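Local coordinates for protein aminoacyl-tRNA synthetase (PDB 5F9Z) that probably attaches proline to its cognate tRNA at the expense of ATP, as a class II prolyl-tRNA synthetase, and binds the inhibitor halofuginone, at residues A196-D201 / W273-R278; G229-P232 / A237-A240. All coordinates share one frame; numbering follows the deposited sequence.

Contact 1 (A196-D201 / W273-R278). With ANP (phosphoaminophosphonic acid-adenylate ester), chain D; HFG (7-bromo-6-chloro-3-{3-[(2R,3S)-3-hydroxypiperidin-2-yl]-2-oxopropyl}quinazolin-4(3H)-one), chain E.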
loop_
_atom_site.group_PDB
_atom_site.type_symbol
_atom_site.label_atom_id
_atom_site.label_comp_id
_atom_site.label_asym_id
_atom_site.label_seq_id
_atom_site.Cartn_x
_atom_site.Cartn_y
_atom_site.Cartn_z
ATOM N N ALA A 196 -4.115 0.448 8.434
ATOM C CA ALA A 196 -5.148 1.315 7.876
ATOM C C ALA A 196 -4.742 2.781 7.944
ATOM O O ALA A 196 -5.108 3.567 7.064
ATOM C CB ALA A 196 -6.472 1.095 8.606
ATOM N N SER A 197 -3.986 3.164 8.975
ATOM C CA SER A 197 -3.508 4.539 9.067
ATOM C C SER A 197 -2.465 4.834 7.997
ATOM O O SER A 197 -2.440 5.934 7.435
ATOM C CB SER A 197 -2.936 4.804 10.461
ATOM O OG SER A 197 -2.366 6.099 10.540
ATOM N N ILE A 198 -1.596 3.863 7.702
ATOM C CA ILE A 198 -0.580 4.059 6.671
ATOM C C ILE A 198 -1.234 4.348 5.325
ATOM O O ILE A 198 -0.816 5.254 4.595
ATOM C CB ILE A 198 0.351 2.833 6.598
ATOM C CG1 ILE A 198 1.272 2.783 7.819
ATOM C CG2 ILE A 198 1.169 2.852 5.314
ATOM C CD1 ILE A 198 2.231 3.950 7.910
ATOM N N TYR A 199 -2.280 3.596 4.983
ATOM C CA TYR A 199 -2.923 3.783 3.686
ATOM C C TYR A 199 -3.763 5.056 3.650
ATOM O O TYR A 199 -3.727 5.799 2.663
ATOM C CB TYR A 199 -3.780 2.565 3.346
ATOM C CG TYR A 199 -3.008 1.441 2.695
ATOM C CD1 TYR A 199 -2.255 0.557 3.455
ATOM C CD2 TYR A 199 -3.033 1.264 1.317
ATOM C CE1 TYR A 199 -1.549 -0.471 2.863
ATOM C CE2 TYR A 199 -2.330 0.240 0.715
ATOM C CZ TYR A 199 -1.588 -0.624 1.493
ATOM O OH TYR A 199 -0.890 -1.652 0.899
ATOM N N GLU A 200 -4.520 5.329 4.713
ATOM C CA GLU A 200 -5.462 6.441 4.685
ATOM C C GLU A 200 -4.830 7.761 5.122
ATOM O O GLU A 200 -5.041 8.792 4.478
ATOM C CB GLU A 200 -6.681 6.119 5.556
ATOM C CG GLU A 200 -7.465 4.904 5.081
ATOM C CD GLU A 200 -8.926 4.953 5.481
ATOM O OE1 GLU A 200 -9.645 3.961 5.234
ATOM O OE2 GLU A 200 -9.359 5.983 6.037
ATOM N N ASP A 201 -4.060 7.754 6.211
ATOM C CA ASP A 201 -3.482 9.001 6.701
ATOM C C ASP A 201 -2.245 9.403 5.906
ATOM O O ASP A 201 -2.033 10.592 5.645
ATOM C CB ASP A 201 -3.142 8.881 8.188
ATOM C CG ASP A 201 -4.368 8.668 9.050
ATOM O OD1 ASP A 201 -5.421 9.267 8.747
ATOM O OD2 ASP A 201 -4.281 7.901 10.031
ATOM N N TRP A 273 2.330 -10.058 11.008
ATOM C CA TRP A 273 1.718 -9.016 10.198
ATOM C C TRP A 273 2.743 -8.498 9.200
ATOM O O TRP A 273 3.945 -8.477 9.479
ATOM C CB TRP A 273 1.182 -7.877 11.078
ATOM C CG TRP A 273 1.840 -7.797 12.438
ATOM C CD1 TRP A 273 1.557 -8.564 13.532
ATOM C CD2 TRP A 273 2.883 -6.899 12.841
ATOM N NE1 TRP A 273 2.361 -8.204 14.585
ATOM C CE2 TRP A 273 3.182 -7.182 14.188
ATOM C CE3 TRP A 273 3.590 -5.883 12.196
ATOM C CZ2 TRP A 273 4.161 -6.486 14.898
ATOM C CZ3 TRP A 273 4.560 -5.194 12.902
ATOM C CH2 TRP A 273 4.836 -5.499 14.238
ATOM N N GLY A 274 2.261 -8.085 8.036
ATOM C CA GLY A 274 3.151 -7.691 6.956
ATOM C C GLY A 274 2.554 -6.615 6.079
ATOM O O GLY A 274 1.338 -6.561 5.865
ATOM N N LEU A 275 3.428 -5.750 5.565
ATOM C CA LEU A 275 3.080 -4.727 4.588
ATOM C C LEU A 275 4.233 -4.612 3.604
ATOM O O LEU A 275 5.399 -4.618 4.006
ATOM C CB LEU A 275 2.802 -3.371 5.258
ATOM C CG LEU A 275 2.376 -2.197 4.368
ATOM C CD1 LEU A 275 1.367 -1.324 5.093
ATOM C CD2 LEU A 275 3.574 -1.361 3.939
ATOM N N THR A 276 3.907 -4.503 2.321
ATOM C CA THR A 276 4.898 -4.557 1.254
ATOM C C THR A 276 4.862 -3.276 0.427
ATOM O O THR A 276 4.041 -2.380 0.652
ATOM C CB THR A 276 4.656 -5.763 0.344
ATOM O OG1 THR A 276 3.449 -5.553 -0.395
ATOM C CG2 THR A 276 4.517 -7.026 1.164
ATOM N N THR A 277 5.763 -3.212 -0.558
ATOM C CA THR A 277 5.793 -2.132 -1.539
ATOM C C THR A 277 4.546 -2.090 -2.414
ATOM O O THR A 277 4.423 -1.171 -3.231
ATOM C CB THR A 277 7.038 -2.258 -2.420
ATOM O OG1 THR A 277 7.240 -3.634 -2.766
ATOM C CG2 THR A 277 8.261 -1.737 -1.688
ATOM N N ARG A 278 3.638 -3.061 -2.277
ATOM C CA ARG A 278 2.347 -2.990 -2.956
ATOM C C ARG A 278 1.595 -1.712 -2.605
ATOM O O ARG A 278 0.852 -1.178 -3.439
ATOM C CB ARG A 278 1.511 -4.222 -2.596
ATOM C CG ARG A 278 0.035 -4.118 -2.934
ATOM C CD ARG A 278 -0.718 -5.356 -2.483
ATOM N NE ARG A 278 -0.356 -6.536 -3.264
ATOM C CZ ARG A 278 -1.020 -7.686 -3.228
ATOM N NH1 ARG A 278 -2.086 -7.813 -2.448
ATOM N NH2 ARG A 278 -0.623 -8.709 -3.972
HETATM P PG ANP D . -1.559 -13.601 -2.179
HETATM O O1G ANP D . -2.412 -14.808 -2.406
HETATM O O2G ANP D . -2.097 -12.414 -3.066
HETATM O O3G ANP D . -0.067 -13.917 -2.597
HETATM P PB ANP D . -0.309 -13.667 0.340
HETATM O O1B ANP D . -0.765 -14.652 1.455
HETATM O O2B ANP D . 0.683 -14.349 -0.546
HETATM N N3B ANP D . -1.641 -13.156 -0.545
HETATM P PA ANP D . 1.135 -12.482 2.357
HETATM O O1A ANP D . 2.128 -13.578 2.344
HETATM O O2A ANP D . 0.089 -12.593 3.470
HETATM O O3A ANP D . 0.344 -12.405 0.982
HETATM O "O5'" ANP D . 1.929 -11.113 2.448
HETATM C "C5'" ANP D . 1.427 -9.994 3.211
HETATM C "C4'" ANP D . 0.932 -8.933 2.261
HETATM O "O4'" ANP D . 1.943 -8.675 1.271
HETATM C "C3'" ANP D . -0.314 -9.299 1.465
HETATM O "O3'" ANP D . -1.489 -8.976 2.199
HETATM C "C2'" ANP D . -0.177 -8.434 0.208
HETATM O "O2'" ANP D . -0.756 -7.148 0.393
HETATM C "C1'" ANP D . 1.344 -8.317 0.038
HETATM N N9 ANP D . 1.905 -9.173 -1.003
HETATM C C8 ANP D . 1.721 -10.523 -1.153
HETATM N N7 ANP D . 2.356 -11.039 -2.178
HETATM C C5 ANP D . 3.010 -9.952 -2.738
HETATM C C6 ANP D . 3.859 -9.830 -3.856
HETATM N N6 ANP D . 4.206 -10.851 -4.642
HETATM N N1 ANP D . 4.344 -8.600 -4.144
HETATM C C2 ANP D . 3.999 -7.573 -3.361
HETATM N N3 ANP D . 3.210 -7.569 -2.285
HETATM C C4 ANP D . 2.744 -8.797 -2.024
HETATM O "O4'" HFG E . 3.703 -15.070 4.892
HETATM C C21 HFG E . 2.605 -15.417 5.218
HETATM C "C3'" HFG E . 2.018 -14.988 6.582
HETATM C "C2'" HFG E . 2.748 -13.799 7.209
HETATM N "N1'" HFG E . 4.109 -14.084 7.381
HETATM C "C6'" HFG E . 4.884 -12.887 7.516
HETATM C "C5'" HFG E . 4.028 -11.674 7.885
HETATM C "C4'" HFG E . 3.030 -11.393 6.895
HETATM C C39 HFG E . 2.545 -12.574 6.293
HETATM O "O7'" HFG E . 1.057 -12.435 6.007
HETATM C "C1'" HFG E . 1.702 -16.351 4.209
HETATM N N3 HFG E . 2.599 -16.962 3.138
HETATM C C4 HFG E . 3.520 -17.940 3.488
HETATM O O11 HFG E . 3.613 -18.317 4.658
HETATM C C10 HFG E . 4.322 -18.487 2.530
HETATM C C5 HFG E . 5.289 -19.507 2.854
HETATM C C2 HFG E . 2.498 -16.561 1.889
HETATM N N1 HFG E . 3.271 -17.073 0.920
HETATM C C9 HFG E . 4.187 -18.039 1.229
HETATM C C8 HFG E . 4.996 -18.578 0.217
HETATM C C7 HFG E . 5.945 -19.579 0.540
HETATM BR BR1 HFG E . 7.071 -20.325 -0.874
HETATM C C6 HFG E . 6.082 -20.034 1.861
HETATM CL CL1 HFG E . 7.264 -21.281 2.255
#
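Ile198 and Leu275 hold the nearest CA atoms, 9.7 Å apart, and no hydrogen bond joins residues 196-201 to 273-278, so helix 181-202 and the end of strand 265-276 meet here through side chains. The helix lies on the strand with Leu275 carrying most of the apolar contact. With CG anti to the backbone N (chi1 -178°), Leu275 sends CD1 towards the helix, where it meets CE1 of Tyr199 at 3.8 Å and CG2 of Ile198 at 4.2 Å. Its approach to the phenol ring is oblique, and the Tyr199 and Leu275 side chains run past each other in opposite directions. Trp59 and Tyr195 also touch Leu275, while Val65 and Phe66 of helix 53-71 touch Ile198.

Thr276 and Arg278, which follow, meet the nucleotide, while Trp273 and Gly274, which come before, border halofuginone, Gly274 N lying 3.6 Å from HFG C4'. Thr276 OG1 donates to ANP N3 (2.8 Å) and accepts from Arg278 N (3.1 Å, 157° at the hydrogen), a capping bond at the turn that leads into a helix. The Arg278 guanidinium lays one face against the ribose, ANP C2' standing 3.3 Å above its plane and offset towards the rim. NE binds Ile164 O, which would help to fix the rotation of the group.

One short segment therefore has two chemistries: an apolar seam joining the class II core strand to its helix, and a polar end reading adenine and ribose. The same hydroxyl serves the turn and ANP N3, so the two are probably linked.

Contact 2 (G229-P232 / A237-A240). With ANP (phosphoaminophosphonic acid-adenylate ester), chain D.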
loop_
_atom_site.group_PDB
_atom_site.type_symbol
_atom_site.label_atom_id
_atom_site.label_comp_id
_atom_site.label_asym_id
_atom_site.label_seq_id
_atom_site.Cartn_x
_atom_site.Cartn_y
_atom_site.Cartn_z
ATOM N N GLY A 229 -8.107 -3.068 -0.305
ATOM C CA GLY A 229 -8.219 -1.975 -1.242
ATOM C C GLY A 229 -8.990 -2.390 -2.486
ATOM O O GLY A 229 -9.399 -3.536 -2.650
ATOM N N PHE A 230 -9.181 -1.421 -3.378
ATOM C CA PHE A 230 -9.932 -1.674 -4.597
ATOM C C PHE A 230 -9.508 -0.688 -5.676
ATOM O O PHE A 230 -9.356 0.508 -5.411
ATOM C CB PHE A 230 -11.442 -1.573 -4.349
ATOM C CG PHE A 230 -12.278 -1.961 -5.534
ATOM C CD1 PHE A 230 -12.383 -3.287 -5.919
ATOM C CD2 PHE A 230 -12.965 -1.002 -6.259
ATOM C CE1 PHE A 230 -13.153 -3.649 -7.008
ATOM C CE2 PHE A 230 -13.738 -1.358 -7.348
ATOM C CZ PHE A 230 -13.832 -2.683 -7.723
ATOM N N ILE A 231 -9.317 -1.203 -6.886
ATOM C CA ILE A 231 -8.980 -0.383 -8.047
ATOM C C ILE A 231 -10.183 -0.375 -8.982
ATOM O O ILE A 231 -10.422 -1.365 -9.689
ATOM C CB ILE A 231 -7.721 -0.904 -8.758
ATOM C CG1 ILE A 231 -6.593 -1.136 -7.750
ATOM C CG2 ILE A 231 -7.279 0.072 -9.839
ATOM C CD1 ILE A 231 -6.166 0.112 -7.009
ATOM N N PRO A 232 -10.966 0.706 -9.016
ATOM C CA PRO A 232 -12.197 0.693 -9.825
ATOM C C PRO A 232 -11.955 0.528 -11.315
ATOM O O PRO A 232 -12.778 -0.094 -11.998
ATOM C CB PRO A 232 -12.837 2.054 -9.509
ATOM C CG PRO A 232 -12.231 2.475 -8.206
ATOM C CD PRO A 232 -10.833 1.942 -8.227
ATOM N N ALA A 237 -10.240 -6.003 -6.375
ATOM C CA ALA A 237 -9.757 -5.645 -5.056
ATOM C C ALA A 237 -8.286 -6.022 -4.916
ATOM O O ALA A 237 -7.717 -6.748 -5.735
ATOM C CB ALA A 237 -10.588 -6.331 -3.974
ATOM N N VAL A 238 -7.665 -5.514 -3.857
ATOM C CA VAL A 238 -6.261 -5.800 -3.592
ATOM C C VAL A 238 -6.016 -5.727 -2.092
ATOM O O VAL A 238 -6.278 -4.701 -1.454
ATOM C CB VAL A 238 -5.341 -4.841 -4.376
ATOM C CG1 VAL A 238 -5.762 -3.387 -4.174
ATOM C CG2 VAL A 238 -3.894 -5.049 -3.980
ATOM N N GLN A 239 -5.538 -6.824 -1.511
ATOM C CA GLN A 239 -5.297 -6.875 -0.074
ATOM C C GLN A 239 -4.156 -5.928 0.274
ATOM O O GLN A 239 -3.012 -6.136 -0.142
ATOM C CB GLN A 239 -4.985 -8.301 0.365
ATOM C CG GLN A 239 -4.836 -8.455 1.870
ATOM C CD GLN A 239 -4.904 -9.900 2.318
ATOM O OE1 GLN A 239 -5.210 -10.794 1.528
ATOM N NE2 GLN A 239 -4.622 -10.138 3.592
ATOM N N ALA A 240 -4.473 -4.879 1.033
ATOM C CA ALA A 240 -3.505 -3.823 1.303
ATOM C C ALA A 240 -2.462 -4.258 2.326
ATOM O O ALA A 240 -1.282 -3.917 2.195
ATOM C CB ALA A 240 -4.236 -2.566 1.774
HETATM P PG ANP D . -1.559 -13.601 -2.179
HETATM O O1G ANP D . -2.412 -14.808 -2.406
HETATM O O2G ANP D . -2.097 -12.414 -3.066
HETATM O O3G ANP D . -0.067 -13.917 -2.597
HETATM P PB ANP D . -0.309 -13.667 0.340
HETATM O O1B ANP D . -0.765 -14.652 1.455
HETATM O O2B ANP D . 0.683 -14.349 -0.546
HETATM N N3B ANP D . -1.641 -13.156 -0.545
HETATM P PA ANP D . 1.135 -12.482 2.357
HETATM O O1A ANP D . 2.128 -13.578 2.344
HETATM O O2A ANP D . 0.089 -12.593 3.470
HETATM O O3A ANP D . 0.344 -12.405 0.982
HETATM O "O5'" ANP D . 1.929 -11.113 2.448
HETATM C "C5'" ANP D . 1.427 -9.994 3.211
HETATM C "C4'" ANP D . 0.932 -8.933 2.261
HETATM O "O4'" ANP D . 1.943 -8.675 1.271
HETATM C "C3'" ANP D . -0.314 -9.299 1.465
HETATM O "O3'" ANP D . -1.489 -8.976 2.199
HETATM C "C2'" ANP D . -0.177 -8.434 0.208
HETATM O "O2'" ANP D . -0.756 -7.148 0.393
HETATM C "C1'" ANP D . 1.344 -8.317 0.038
HETATM N N9 ANP D . 1.905 -9.173 -1.003
HETATM C C8 ANP D . 1.721 -10.523 -1.153
HETATM N N7 ANP D . 2.356 -11.039 -2.178
HETATM C C5 ANP D . 3.010 -9.952 -2.738
HETATM C C6 ANP D . 3.859 -9.830 -3.856
HETATM N N6 ANP D . 4.206 -10.851 -4.642
HETATM N N1 ANP D . 4.344 -8.600 -4.144
HETATM C C2 ANP D . 3.999 -7.573 -3.361
HETATM N N3 ANP D . 3.210 -7.569 -2.285
HETATM C C4 ANP D . 2.744 -8.797 -2.024
#
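The Phe230 ring meets Ala237 obliquely, with CD1 3.5 Å from Ala237 N and 4.0 Å from Ala237 CB. A trans-like first torsion (chi1 -174°), placing CG opposite the backbone N, carries the ring to this side of the hairpin, where Ser419 also touches it. The two residues form a non-hydrogen-bonded antiparallel pair with CA atoms 4.0 Å apart.

Gly229 and Val238 make the adjacent hydrogen-bonded pair. Gly229 N donates to Val238 O at 2.7 Å, and Val238 N returns a bond to Gly229 O at 2.9 Å. The short segments run antiparallel with their directions 146° apart, a local twist. On the face carrying Val238, its CG1 lies 4.3 Å from Ile231 CG1, and Met285 and Val282 of helix 278-287 continue this apolar layer.

Beyond the paired residues, the backbone carbonyl of Gln239 accepts from ANP O2', the O2' to Gln239 O distance being 2.5 Å, and Arg278 NH1 donates to the same oxygen. The extended Gln239 side chain passes the neighbouring ribose hydroxyl, with CG 3.4 Å from ANP O3'.

Two reciprocal backbone bonds thus hold Val238 in register immediately before the residue whose main-chain oxygen binds the ribose. ANP O2' is taken up by a backbone acceptor that is gripped by two donors and that the hairpin probably helps to place.

How the contacts relate
The centres of contacts 1 and 2 lie 12 Å apart within the class II synthetase core, and both reach the bound nucleotide. Along the chain the order is 196-201, 229-232, 237-240, 273-278, so the whole hairpin of contact 2 falls between the two halves of contact 1. Strands 236-247 and 265-276 are antiparallel neighbours, which brings the two contacts side by side. Direct touches confirm this: Tyr199 OH lies 2.6 Å from Ala240 O, a probable though weak hydrogen bond, and Arg278 CD packs 3.5 Å from Val238 CG2. Contact 1 gives a bond to the adenine N3 and a guanidinium over the ribose, contact 2 an acceptor for O2', so both contribute to one ATP-analogue pocket.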